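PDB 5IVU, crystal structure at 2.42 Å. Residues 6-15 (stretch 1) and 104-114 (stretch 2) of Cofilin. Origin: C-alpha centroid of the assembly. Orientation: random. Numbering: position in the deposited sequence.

Stretch 1 (6-15) GVTLNDACVE
Stretch 2, residues 104-114: SSKDILRRALT

Packing of an extended segment and the helix after it against a second helix can rest chiefly on apolar side chains, without a hydrogen bond between them. Residues 6-15 and 104-114 of cofilin illustrate this, burying 383 Å², both sides summed. The stretches run in the same general sense, V7 lying nearest S105 (CA to CA 7.0 Å), L9 nearest L109 (6.8 Å) and V14 nearest L113 (6.4 Å).

At the centre stands L9, in strand 8-9 (phi/psi -91/126°). Its CB points toward the helix, and the t, p rotamer carries L9 CD2 to 3.4 Å from A112 CB and L9 CD1 to 4.2 Å from L109 CD1, while L9 CB lies 4.2 Å from I108 CG2. A112 offers only a methyl here, and the contact is tight for two carbons. Buried L109 (t, p) starts sideways, but L109 CD1 also reaches C13 CB at 4.4 Å; C13 (m) is buried, its CB toward the helix.

The second helix begins earlier in the chain and is kinked where N of D107 and I108 lacks a bond to the turn before. R110 N to K106 O and R111 N to D107 O (both 2.9 Å) are bonded; A112 N to I108 O (3.5 Å) is weak.

The first chain is helical from A12 to E15, with C13 N bonded to N10 O (3.1 Å). V14 (t, CB sideways) places V14 CG2 3.8 Å from A112 CB. Buried L113 (m, t; -92/111°) brings L113 CD2 to 4.5 Å from C13 O.

Toward the other end, I108 (m, t) lays CD1 4.3 Å from CB of V7 (-121/126°, t). T8, between V7 and L9, points its CB away, the usual extended alternation.

At the polar edge, S105 OG (chi1 m) sits 3.5 Å from V7 CG2; hydrogen-bonded elsewhere in the structure, this buried hydroxyl tolerates a methyl neighbour.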

ATOM      1  N   GLY A   6     -14.385   1.396 -16.714  1.00 69.38           N
ATOM      2  CA  GLY A   6     -15.106   1.460 -15.404  1.00 71.08           C
ATOM      3  C   GLY A   6     -14.434   2.308 -14.332  1.00 72.30           C
ATOM      4  O   GLY A   6     -15.087   3.129 -13.665  1.00 72.47           O
ATOM      5  N   VAL A   7     -13.127   2.109 -14.167  1.00 70.80           N
ATOM      6  CA  VAL A   7     -12.397   2.621 -12.996  1.00 70.08           C
ATOM      7  C   VAL A   7     -11.254   3.561 -13.385  1.00 67.61           C
ATOM      8  O   VAL A   7     -10.375   3.197 -14.167  1.00 64.22           O
ATOM      9  CB  VAL A   7     -11.852   1.462 -12.130  1.00 71.51           C
ATOM     10  CG1 VAL A   7     -11.270   1.990 -10.821  1.00 70.85           C
ATOM     11  CG2 VAL A   7     -12.952   0.430 -11.863  1.00 72.32           C
ATOM     12  N   THR A   8     -11.271   4.760 -12.803  1.00 66.00           N
ATOM     13  CA  THR A   8     -10.346   5.838 -13.163  1.00 62.63           C
ATOM     14  C   THR A   8      -9.382   6.144 -11.994  1.00 59.23           C
ATOM     15  O   THR A   8      -9.750   6.054 -10.821  1.00 55.97           O
ATOM     16  CB  THR A   8     -11.141   7.091 -13.629  1.00 61.74           C
ATOM     17  OG1 THR A   8     -10.315   7.916 -14.453  1.00 63.65           O
ATOM     18  CG2 THR A   8     -11.692   7.916 -12.456  1.00 61.98           C
ATOM     19  N   LEU A   9      -8.144   6.487 -12.326  1.00 55.21           N
ATOM     20  CA  LEU A   9      -7.131   6.810 -11.316  1.00 53.88           C
ATOM     21  C   LEU A   9      -7.131   8.309 -11.007  1.00 53.72           C
ATOM     22  O   LEU A   9      -6.988   9.134 -11.914  1.00 54.26           O
ATOM     23  CB  LEU A   9      -5.754   6.385 -11.829  1.00 53.39           C
ATOM     24  CG  LEU A   9      -4.537   6.581 -10.931  1.00 50.39           C
ATOM     25  CD1 LEU A   9      -4.675   5.791  -9.647  1.00 51.09           C
ATOM     26  CD2 LEU A   9      -3.294   6.157 -11.689  1.00 51.99           C
ATOM     27  N   ASN A  10      -7.271   8.653  -9.731  1.00 53.83           N
ATOM     28  CA  ASN A  10      -7.192  10.045  -9.286  1.00 54.72           C
ATOM     29  C   ASN A  10      -5.752  10.591  -9.409  1.00 54.66           C
ATOM     30  O   ASN A  10      -4.780   9.883  -9.123  1.00 53.86           O
ATOM     31  CB  ASN A  10      -7.737  10.142  -7.859  1.00 56.36           C
ATOM     32  CG  ASN A  10      -8.034  11.567  -7.417  1.00 58.52           C
ATOM     33  OD1 ASN A  10      -7.988  12.515  -8.201  1.00 62.79           O
ATOM     34  ND2 ASN A  10      -8.369  11.712  -6.141  1.00 57.43           N
ATOM     35  N   ASP A  11      -5.627  11.840  -9.872  1.00 53.82           N
ATOM     36  CA  ASP A  11      -4.315  12.501 -10.040  1.00 54.26           C
ATOM     37  C   ASP A  11      -3.532  12.574  -8.730  1.00 50.87           C
ATOM     38  O   ASP A  11      -2.299  12.477  -8.735  1.00 53.04           O
ATOM     39  CB  ASP A  11      -4.474  13.934 -10.595  1.00 55.77           C
ATOM     40  CG  ASP A  11      -4.967  13.973 -12.034  1.00 55.73           C
ATOM     41  OD1 ASP A  11      -4.668  13.048 -12.825  1.00 57.77           O
ATOM     42  OD2 ASP A  11      -5.651  14.959 -12.381  1.00 58.45           O
ATOM     43  N   ALA A  12      -4.258  12.735  -7.622  1.00 47.67           N
ATOM     44  CA  ALA A  12      -3.677  12.769  -6.270  1.00 46.60           C
ATOM     45  C   ALA A  12      -2.902  11.504  -5.851  1.00 43.66           C
ATOM     46  O   ALA A  12      -2.045  11.578  -4.971  1.00 39.50           O
ATOM     47  CB  ALA A  12      -4.763  13.062  -5.250  1.00 46.00           C
ATOM     48  N   CYS A  13      -3.201  10.359  -6.471  1.00 41.29           N
ATOM     49  CA  CYS A  13      -2.482   9.119  -6.186  1.00 42.60           C
ATOM     50  C   CYS A  13      -0.996   9.220  -6.539  1.00 42.85           C
ATOM     51  O   CYS A  13      -0.137   9.021  -5.661  1.00 39.98           O
ATOM     52  CB  CYS A  13      -3.116   7.920  -6.913  1.00 42.01           C
ATOM     53  SG  CYS A  13      -4.751   7.468  -6.292  1.00 40.62           S
ATOM     54  N   VAL A  14      -0.698   9.529  -7.806  1.00 42.95           N
ATOM     55  CA  VAL A  14       0.696   9.666  -8.251  1.00 45.11           C
ATOM     56  C   VAL A  14       1.377  10.858  -7.563  1.00 45.08           C
ATOM     57  O   VAL A  14       2.543  10.759  -7.194  1.00 48.18           O
ATOM     58  CB  VAL A  14       0.827   9.751  -9.800  1.00 45.25           C
ATOM     59  CG1 VAL A  14       2.232  10.178 -10.224  1.00 46.38           C
ATOM     60  CG2 VAL A  14       0.502   8.409 -10.442  1.00 43.54           C
ATOM     61  N   GLU A  15       0.654  11.963  -7.395  1.00 46.60           N
ATOM     62  CA  GLU A  15       1.196  13.168  -6.751  1.00 48.35           C
ATOM     63  C   GLU A  15       1.683  12.897  -5.342  1.00 44.66           C
ATOM     64  O   GLU A  15       2.807  13.258  -5.004  1.00 43.95           O
ATOM     65  CB  GLU A  15       0.156  14.298  -6.702  1.00 53.13           C
ATOM     66  CG  GLU A  15      -0.088  14.996  -8.035  1.00 57.15           C
ATOM     67  CD  GLU A  15      -1.233  16.005  -7.986  1.00 61.02           C
ATOM     68  OE1 GLU A  15      -1.671  16.395  -6.879  1.00 66.58           O
ATOM     69  OE2 GLU A  15      -1.702  16.410  -9.066  1.00 62.50           O
ATOM     70  N   SER A 104      -9.259  -6.552  -9.828  1.00 42.14           N
ATOM     71  CA  SER A 104      -9.389  -6.098 -11.224  1.00 45.42           C
ATOM     72  C   SER A 104      -8.971  -4.631 -11.456  1.00 46.46           C
ATOM     73  O   SER A 104      -8.784  -4.227 -12.598  1.00 48.42           O
ATOM     74  CB  SER A 104     -10.810  -6.356 -11.761  1.00 45.24           C
ATOM     75  OG  SER A 104     -11.806  -5.790 -10.935  1.00 45.38           O
ATOM     76  N   SER A 105      -8.845  -3.841 -10.390  1.00 46.45           N
ATOM     77  CA  SER A 105      -8.316  -2.478 -10.489  1.00 45.56           C
ATOM     78  C   SER A 105      -6.839  -2.332 -10.079  1.00 46.64           C
ATOM     79  O   SER A 105      -6.232  -1.310 -10.381  1.00 47.69           O
ATOM     80  CB  SER A 105      -9.184  -1.530  -9.663  1.00 46.50           C
ATOM     81  OG  SER A 105     -10.454  -1.383 -10.277  1.00 47.75           O
ATOM     82  N   LYS A 106      -6.268  -3.324  -9.388  1.00 46.12           N
ATOM     83  CA  LYS A 106      -4.897  -3.228  -8.843  1.00 48.98           C
ATOM     84  C   LYS A 106      -3.882  -2.656  -9.830  1.00 50.16           C
ATOM     85  O   LYS A 106      -3.246  -1.647  -9.549  1.00 48.47           O
ATOM     86  CB  LYS A 106      -4.395  -4.599  -8.367  1.00 49.32           C
ATOM     87  CG  LYS A 106      -3.111  -4.540  -7.550  1.00 51.37           C
ATOM     88  CD  LYS A 106      -2.320  -5.837  -7.616  1.00 52.56           C
ATOM     89  CE  LYS A 106      -1.391  -5.892  -8.818  1.00 55.16           C
ATOM     90  NZ  LYS A 106      -0.233  -6.800  -8.575  1.00 56.82           N
ATOM     91  N   ASP A 107      -3.765  -3.309 -10.985  1.00 53.89           N
ATOM     92  CA  ASP A 107      -2.732  -2.994 -11.984  1.00 56.68           C
ATOM     93  C   ASP A 107      -2.804  -1.575 -12.520  1.00 55.43           C
ATOM     94  O   ASP A 107      -1.782  -1.037 -12.930  1.00 61.64           O
ATOM     95  CB  ASP A 107      -2.783  -3.977 -13.158  1.00 60.21           C
ATOM     96  CG  ASP A 107      -2.339  -5.375 -12.763  1.00 65.69           C
ATOM     97  OD1 ASP A 107      -1.154  -5.543 -12.418  1.00 67.57           O
ATOM     98  OD2 ASP A 107      -3.182  -6.300 -12.778  1.00 69.15           O
ATOM     99  N   ILE A 108      -3.995  -0.977 -12.517  1.00 50.39           N
ATOM    100  CA  ILE A 108      -4.160   0.428 -12.890  1.00 49.01           C
ATOM    101  C   ILE A 108      -3.296   1.297 -11.973  1.00 48.42           C
ATOM    102  O   ILE A 108      -2.438   2.039 -12.447  1.00 52.46           O
ATOM    103  CB  ILE A 108      -5.629   0.898 -12.790  1.00 49.14           C
ATOM    104  CG1 ILE A 108      -6.520   0.148 -13.792  1.00 48.57           C
ATOM    105  CG2 ILE A 108      -5.726   2.402 -13.039  1.00 50.15           C
ATOM    106  CD1 ILE A 108      -8.010   0.333 -13.561  1.00 47.49           C
ATOM    107  N   LEU A 109      -3.507   1.156 -10.666  1.00 46.74           N
ATOM    108  CA  LEU A 109      -2.715   1.861  -9.653  1.00 43.63           C
ATOM    109  C   LEU A 109      -1.242   1.450  -9.675  1.00 42.48           C
ATOM    110  O   LEU A 109      -0.365   2.305  -9.644  1.00 41.35           O
ATOM    111  CB  LEU A 109      -3.308   1.646  -8.246  1.00 43.47           C
ATOM    112  CG  LEU A 109      -2.529   2.119  -7.003  1.00 44.54           C
ATOM    113  CD1 LEU A 109      -2.142   3.596  -7.068  1.00 44.26           C
ATOM    114  CD2 LEU A 109      -3.337   1.843  -5.744  1.00 44.17           C
ATOM    115  N   ARG A 110      -0.978   0.146  -9.738  1.00 43.21           N
ATOM    116  CA  ARG A 110       0.393  -0.379  -9.653  1.00 44.81           C
ATOM    117  C   ARG A 110       1.284   0.096 -10.806  1.00 46.10           C
ATOM    118  O   ARG A 110       2.448   0.451 -10.583  1.00 45.74           O
ATOM    119  CB  ARG A 110       0.370  -1.909  -9.582  1.00 43.61           C
ATOM    120  CG  ARG A 110       1.724  -2.611  -9.586  1.00 44.71           C
ATOM    121  CD  ARG A 110       2.604  -2.277  -8.387  1.00 44.48           C
ATOM    122  NE  ARG A 110       3.972  -2.725  -8.626  1.00 43.81           N
ATOM    123  CZ  ARG A 110       4.900  -2.052  -9.313  1.00 46.36           C
ATOM    124  NH1 ARG A 110       4.663  -0.839  -9.828  1.00 46.99           N
ATOM    125  NH2 ARG A 110       6.107  -2.597  -9.479  1.00 46.26           N
ATOM    126  N   ARG A 111       0.726   0.119 -12.018  1.00 48.24           N
ATOM    127  CA  ARG A 111       1.440   0.598 -13.217  1.00 51.74           C
ATOM    128  C   ARG A 111       1.808   2.096 -13.132  1.00 49.03           C
ATOM    129  O   ARG A 111       2.857   2.509 -13.631  1.00 47.17           O
ATOM    130  CB  ARG A 111       0.607   0.330 -14.478  1.00 56.42           C
ATOM    131  CG  ARG A 111       1.413   0.259 -15.767  1.00 65.96           C
ATOM    132  CD  ARG A 111       0.505   0.069 -16.977  1.00 70.02           C
ATOM    133  NE  ARG A 111      -0.208   1.306 -17.303  1.00 76.50           N
ATOM    134  CZ  ARG A 111       0.119   2.185 -18.259  1.00 80.09           C
ATOM    135  NH1 ARG A 111       1.169   2.005 -19.066  1.00 76.52           N
ATOM    136  NH2 ARG A 111      -0.633   3.275 -18.417  1.00 83.75           N
ATOM    137  N   ALA A 112       0.950   2.888 -12.491  1.00 46.26           N
ATOM    138  CA  ALA A 112       1.162   4.328 -12.344  1.00 44.29           C
ATOM    139  C   ALA A 112       2.260   4.714 -11.347  1.00 43.29           C
ATOM    140  O   ALA A 112       2.790   5.819 -11.430  1.00 44.60           O
ATOM    141  CB  ALA A 112      -0.140   5.000 -11.954  1.00 45.36           C
ATOM    142  N   LEU A 113       2.601   3.823 -10.415  1.00 43.06           N
ATOM    143  CA  LEU A 113       3.639   4.097  -9.418  1.00 44.28           C
ATOM    144  C   LEU A 113       5.022   3.609  -9.901  1.00 45.01           C
ATOM    145  O   LEU A 113       5.280   2.405  -9.992  1.00 49.03           O
ATOM    146  CB  LEU A 113       3.280   3.452  -8.076  1.00 42.86           C
ATOM    147  CG  LEU A 113       1.873   3.735  -7.528  1.00 42.75           C
ATOM    148  CD1 LEU A 113       1.544   2.772  -6.398  1.00 43.35           C
ATOM    149  CD2 LEU A 113       1.698   5.167  -7.051  1.00 43.54           C
ATOM    150  N   THR A 114       5.909   4.555 -10.188  1.00 43.62           N
ATOM    151  CA  THR A 114       7.226   4.252 -10.755  1.00 41.33           C
ATOM    152  C   THR A 114       8.221   3.982  -9.632  1.00 40.97           C
ATOM    153  O   THR A 114       8.226   4.682  -8.621  1.00 39.08           O
ATOM    154  CB  THR A 114       7.750   5.429 -11.619  1.00 41.22           C
ATOM    155  OG1 THR A 114       7.721   6.644 -10.867  1.00 40.54           O
ATOM    156  CG2 THR A 114       6.899   5.610 -12.881  1.00 40.63           C
TER